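Local coordinates for pyrrolidone-carboxylate peptidase (Deinococcus radiodurans R1, PDB 5Z48), which removes N-terminal pyroglutamyl (5-oxoprolyl) groups from peptides as a cysteine peptidase of the C15 family, generally when the next residue is not proline, at residues B[67-72]-B[203-208]; B[168-173]-B[199-204]. One frame throughout, in Å; residues are numbered along the deposited sequence.

Interaction 1. Residues B[67-72]-B[203-208]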
loop_
_atom_site.group_PDB
_atom_site.type_symbol
_atom_site.label_atom_id
_atom_site.label_comp_id
_atom_site.label_asym_id
_atom_site.label_seq_id
_atom_site.Cartn_x
_atom_site.Cartn_y
_atom_site.Cartn_z
ATOM N N ALA B 67 35.067 6.746 -6.288
ATOM C CA ALA B 67 33.747 6.141 -6.179
ATOM C C ALA B 67 32.744 7.265 -6.047
ATOM O O ALA B 67 33.089 8.356 -5.573
ATOM C CB ALA B 67 33.672 5.219 -4.958
ATOM N N VAL B 68 31.495 7.000 -6.474
ATOM C CA VAL B 68 30.443 8.017 -6.526
ATOM C C VAL B 68 29.175 7.436 -5.915
ATOM O O VAL B 68 28.636 6.429 -6.411
ATOM C CB VAL B 68 30.184 8.499 -7.969
ATOM C CG1 VAL B 68 29.058 9.523 -8.039
ATOM C CG2 VAL B 68 31.489 9.024 -8.602
ATOM N N LEU B 69 28.698 8.067 -4.837
ATOM C CA LEU B 69 27.448 7.704 -4.161
ATOM C C LEU B 69 26.456 8.870 -4.247
ATOM O O LEU B 69 26.569 9.861 -3.518
ATOM C CB LEU B 69 27.718 7.286 -2.706
ATOM C CG LEU B 69 26.483 6.775 -1.934
ATOM C CD1 LEU B 69 25.784 5.632 -2.637
ATOM C CD2 LEU B 69 26.918 6.286 -0.543
ATOM N N LEU B 70 25.475 8.776 -5.148
ATOM C CA LEU B 70 24.455 9.799 -5.306
ATOM C C LEU B 70 23.248 9.405 -4.449
ATOM O O LEU B 70 22.821 8.235 -4.506
ATOM C CB LEU B 70 24.038 9.877 -6.771
ATOM C CG LEU B 70 25.181 9.971 -7.801
ATOM C CD1 LEU B 70 24.528 9.755 -9.215
ATOM C CD2 LEU B 70 25.902 11.290 -7.756
ATOM N N THR B 71 22.707 10.338 -3.672
ATOM C CA THR B 71 21.565 10.010 -2.813
ATOM C C THR B 71 20.406 10.993 -3.017
ATOM O O THR B 71 20.576 12.148 -3.447
ATOM C CB THR B 71 21.952 9.959 -1.308
ATOM O OG1 THR B 71 22.122 11.261 -0.757
ATOM C CG2 THR B 71 23.253 9.179 -1.126
ATOM N N GLY B 72 19.208 10.542 -2.620
ATOM C CA GLY B 72 18.026 11.365 -2.806
ATOM C C GLY B 72 16.878 10.770 -2.023
ATOM O O GLY B 72 16.928 9.604 -1.600
ATOM N N VAL B 203 27.177 3.560 6.193
ATOM C CA VAL B 203 27.488 2.137 6.042
ATOM C C VAL B 203 27.674 1.774 4.566
ATOM O O VAL B 203 28.590 1.005 4.215
ATOM C CB VAL B 203 26.400 1.289 6.746
ATOM C CG1 VAL B 203 26.536 -0.222 6.462
ATOM C CG2 VAL B 203 26.516 1.504 8.237
ATOM N N ALA B 204 26.842 2.336 3.685
ATOM C CA ALA B 204 27.021 2.108 2.252
ATOM C C ALA B 204 28.351 2.655 1.784
ATOM O O ALA B 204 29.057 1.983 1.024
ATOM C CB ALA B 204 25.859 2.716 1.452
ATOM N N ALA B 205 28.697 3.887 2.217
ATOM C CA ALA B 205 29.978 4.493 1.825
ATOM C C ALA B 205 31.152 3.621 2.262
ATOM O O ALA B 205 32.100 3.390 1.488
ATOM C CB ALA B 205 30.101 5.879 2.443
ATOM N N GLU B 206 31.085 3.094 3.487
ATOM C CA GLU B 206 32.165 2.266 4.013
ATOM C C GLU B 206 32.293 0.970 3.218
ATOM O O GLU B 206 33.415 0.504 2.951
ATOM C CB GLU B 206 31.910 1.981 5.509
ATOM C CG GLU B 206 31.923 3.244 6.385
ATOM C CD GLU B 206 31.476 3.047 7.843
ATOM O OE1 GLU B 206 30.800 2.037 8.138
ATOM O OE2 GLU B 206 31.805 3.922 8.686
ATOM N N ALA B 207 31.163 0.388 2.823
ATOM C CA ALA B 207 31.227 -0.861 2.059
ATOM C C ALA B 207 31.800 -0.618 0.658
ATOM O O ALA B 207 32.574 -1.439 0.147
ATOM C CB ALA B 207 29.852 -1.530 1.957
ATOM N N ILE B 208 31.425 0.502 0.035
ATOM C CA ILE B 208 31.917 0.805 -1.306
ATOM C C ILE B 208 33.434 0.949 -1.286
ATOM O O ILE B 208 34.152 0.380 -2.117
ATOM C CB ILE B 208 31.251 2.088 -1.841
ATOM C CG1 ILE B 208 29.758 1.846 -2.143
ATOM C CG2 ILE B 208 31.998 2.559 -3.087
ATOM C CD1 ILE B 208 28.916 3.151 -2.169
#

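Interaction 2. Residues B[168-173]-B[199-204]. With PCA (pyroglutamic acid), chain I.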
loop_
_atom_site.group_PDB
_atom_site.type_symbol
_atom_site.label_atom_id
_atom_site.label_comp_id
_atom_site.label_asym_id
_atom_site.label_seq_id
_atom_site.Cartn_x
_atom_site.Cartn_y
_atom_site.Cartn_z
ATOM N N GLY B 168 26.723 4.788 -8.245
ATOM C CA GLY B 168 25.328 4.433 -8.163
ATOM C C GLY B 168 24.506 5.402 -7.351
ATOM O O GLY B 168 24.954 6.515 -7.022
ATOM N N PHE B 169 23.253 4.987 -7.101
ATOM C CA PHE B 169 22.255 5.806 -6.445
ATOM C C PHE B 169 21.652 5.094 -5.245
ATOM O O PHE B 169 21.322 3.908 -5.299
ATOM C CB PHE B 169 21.117 6.230 -7.404
ATOM C CG PHE B 169 20.460 7.515 -6.951
ATOM C CD1 PHE B 169 19.460 7.509 -5.922
ATOM C CD2 PHE B 169 20.878 8.741 -7.456
ATOM C CE1 PHE B 169 18.938 8.682 -5.482
ATOM C CE2 PHE B 169 20.376 9.921 -6.989
ATOM C CZ PHE B 169 19.416 9.905 -5.975
ATOM N N LEU B 170 21.489 5.860 -4.165
ATOM C CA LEU B 170 20.916 5.381 -2.906
ATOM C C LEU B 170 19.707 6.277 -2.580
ATOM O O LEU B 170 19.859 7.471 -2.290
ATOM C CB LEU B 170 22.021 5.427 -1.818
ATOM C CG LEU B 170 21.763 4.755 -0.481
ATOM C CD1 LEU B 170 22.989 4.810 0.400
ATOM C CD2 LEU B 170 20.616 5.319 0.254
ATOM N N HIS B 171 18.489 5.701 -2.662
ATOM C CA HIS B 171 17.260 6.414 -2.302
ATOM C C HIS B 171 16.951 6.164 -0.836
ATOM O O HIS B 171 17.048 5.029 -0.361
ATOM C CB HIS B 171 16.087 5.923 -3.156
ATOM C CG HIS B 171 15.739 6.814 -4.321
ATOM N ND1 HIS B 171 15.675 6.352 -5.623
ATOM C CD2 HIS B 171 15.425 8.132 -4.369
ATOM C CE1 HIS B 171 15.316 7.351 -6.417
ATOM N NE2 HIS B 171 15.154 8.441 -5.684
ATOM N N VAL B 172 16.564 7.240 -0.122
ATOM C CA VAL B 172 16.290 7.111 1.306
ATOM C C VAL B 172 14.833 7.442 1.595
ATOM O O VAL B 172 14.228 8.269 0.904
ATOM C CB VAL B 172 17.234 7.999 2.151
ATOM C CG1 VAL B 172 18.718 7.698 1.806
ATOM C CG2 VAL B 172 16.936 9.502 1.984
ATOM N N PRO B 173 14.244 6.849 2.626
ATOM C CA PRO B 173 12.882 7.237 3.028
ATOM C C PRO B 173 12.783 8.676 3.511
ATOM O O PRO B 173 13.780 9.340 3.812
ATOM C CB PRO B 173 12.588 6.288 4.218
ATOM C CG PRO B 173 13.398 5.045 3.911
ATOM C CD PRO B 173 14.731 5.645 3.344
ATOM N N ARG B 199 23.190 7.057 9.067
ATOM C CA ARG B 199 23.960 5.846 9.326
ATOM C C ARG B 199 23.898 4.891 8.139
ATOM O O ARG B 199 24.910 4.266 7.789
ATOM C CB ARG B 199 23.450 5.161 10.591
ATOM C CG ARG B 199 24.389 4.036 11.043
ATOM C CD ARG B 199 23.996 3.523 12.413
ATOM N NE ARG B 199 22.639 2.948 12.450
ATOM C CZ ARG B 199 22.379 1.634 12.367
ATOM N NH1 ARG B 199 23.364 0.735 12.258
ATOM N NH2 ARG B 199 21.125 1.187 12.442
ATOM N N ALA B 200 22.728 4.768 7.485
ATOM C CA ALA B 200 22.628 3.894 6.312
ATOM C C ALA B 200 23.528 4.379 5.190
ATOM O O ALA B 200 24.170 3.578 4.498
ATOM C CB ALA B 200 21.160 3.810 5.836
ATOM N N VAL B 201 23.567 5.691 4.969
ATOM C CA VAL B 201 24.437 6.234 3.920
ATOM C C VAL B 201 25.900 5.982 4.274
ATOM O O VAL B 201 26.706 5.600 3.406
ATOM C CB VAL B 201 24.129 7.732 3.712
ATOM C CG1 VAL B 201 25.063 8.364 2.681
ATOM C CG2 VAL B 201 22.675 7.873 3.253
ATOM N N ARG B 202 26.255 6.177 5.540
ATOM C CA ARG B 202 27.625 5.955 6.019
ATOM C C ARG B 202 28.044 4.500 5.814
ATOM O O ARG B 202 29.139 4.218 5.308
ATOM C CB ARG B 202 27.725 6.317 7.499
ATOM C CG ARG B 202 29.162 6.123 8.024
ATOM C CD ARG B 202 29.317 6.405 9.497
ATOM N NE ARG B 202 30.697 6.157 9.938
ATOM C CZ ARG B 202 31.303 6.822 10.922
ATOM N NH1 ARG B 202 30.657 7.794 11.559
ATOM N NH2 ARG B 202 32.564 6.529 11.266
ATOM N N VAL B 203 27.177 3.560 6.193
ATOM C CA VAL B 203 27.488 2.137 6.042
ATOM C C VAL B 203 27.674 1.774 4.566
ATOM O O VAL B 203 28.590 1.005 4.215
ATOM C CB VAL B 203 26.400 1.289 6.746
ATOM C CG1 VAL B 203 26.536 -0.222 6.462
ATOM C CG2 VAL B 203 26.516 1.504 8.237
ATOM N N ALA B 204 26.842 2.336 3.685
ATOM C CA ALA B 204 27.021 2.108 2.252
ATOM C C ALA B 204 28.351 2.655 1.784
ATOM O O ALA B 204 29.057 1.983 1.024
ATOM C CB ALA B 204 25.859 2.716 1.452
HETATM N N PCA I . 14.083 12.849 -4.881
HETATM C CA PCA I . 13.586 13.162 -6.217
HETATM C CB PCA I . 14.358 14.393 -6.723
HETATM C CG PCA I . 15.226 14.907 -5.574
HETATM C CD PCA I . 15.039 13.856 -4.510
HETATM O OE PCA I . 15.652 13.900 -3.437
HETATM C C PCA I . 13.688 11.919 -7.124
HETATM O O PCA I . 13.895 11.990 -8.339
HETATM O OXT PCA I . 13.600 10.762 -6.625
#

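Interaction 1. Residues B[67-72]-B[203-208]
Between A67 and L69 of the strand and A204, A205 and I208 of the helix no ring or other flat side chain takes part; the one flat group touched is the A204–A205 peptide, with CD2 of L69 standing above its plane, 4.1 Å from A205 N. All else is aliphatic. L69 is the central side chain on the strand: its CG is anti to the backbone N (chi1 -175°), and the two methyls fork against the helix. CD2 leans on the methyls of two consecutive alanines, 4.2 Å from A204 CB and slightly farther from A205 CB. CD1 meets the end of I208, 4.0 Å from I208 CD1, with CD2 almost as near that same methyl, and the leucine and isoleucine side chains cross obliquely. I208 works with both of its branches: CG2, anti to its own backbone N, comes to 3.7 Å from A67 CB, while CD1 reaches the L69 fork. A67 and L69 thus take the two branches of one isoleucine. With no hydrogen bond between the segments, the join is a buried apolar seam. Helix and strand run nearly antiparallel, their axes 161° apart in direction and 9.8 Å apart at closest approach. V68 points away, to the other side of the sheet, where helix 49-63 meets V68 and L70, a layering characteristic of a three-layer alpha/beta/alpha fold. Strands 5-11 and 167-172 flank strand 67-73 in the sheet, and I124 of helix 121-130 packs beside A204 and I208.

Interaction 2. Residues B[168-173]-B[199-204]
L170 lies against A204 and V201 in the alpha/beta/alpha fold of the pyroglutamyl peptidases, where a helix packs antiparallel on a sheet strand (161° between their directions). CG of L170 is anti to its backbone N, and chi2 of 175° carries CD1 out toward the helix. That single methyl does most of the touching: it sits 3.7 Å from A204 CB and 4.1 Å from V201 CA. V201 turns CG2 to the strand, and this methyl touches both L170 CD1 and V172 CG1, each at 4.2 Å. W128 of helix 121-130 also touches L170, and its NE1 donates a hydrogen bond to A200 O. Alternation along the strand turns F169 and H171 to the other side; H171, between L170 and V172 in sequence, is assigned to the active site by similarity. In the conformer described, one of two modelled, F169 CE1 lies over the centre of the H171 ring, and ND1 of H171 is hydrogen-bonded to E83 OE2, consistent with a Cys-His-Glu triad completed by C146. In this same conformer H171 NE2 donates to OXT of the bound pyroglutamate near the ring plane, at 2.9 Å with an N-H...O angle of 156°.

Of the parts joined here, strand 67-73 comes first along the chain, then strand 167-172, and last helix 194-211, which meets both. Interaction 2 closes a loop of 25 residues between its segments; this lies within the larger loop of interaction 1, which has 130 residues between its segments and holds strand 80-90, which bears E83, and helix 145-159, with C146 in its first turn. The two contacts share their closing helix and overlap at V203 and A204, so one continuous helix spans two parallel neighbouring strands. Those strands are joined by probable backbone hydrogen bonds from L170 N to L70 O and from V172 N to G72 O, linking the pyroglutamate-touching end of strand 67-73 to the strand of H171.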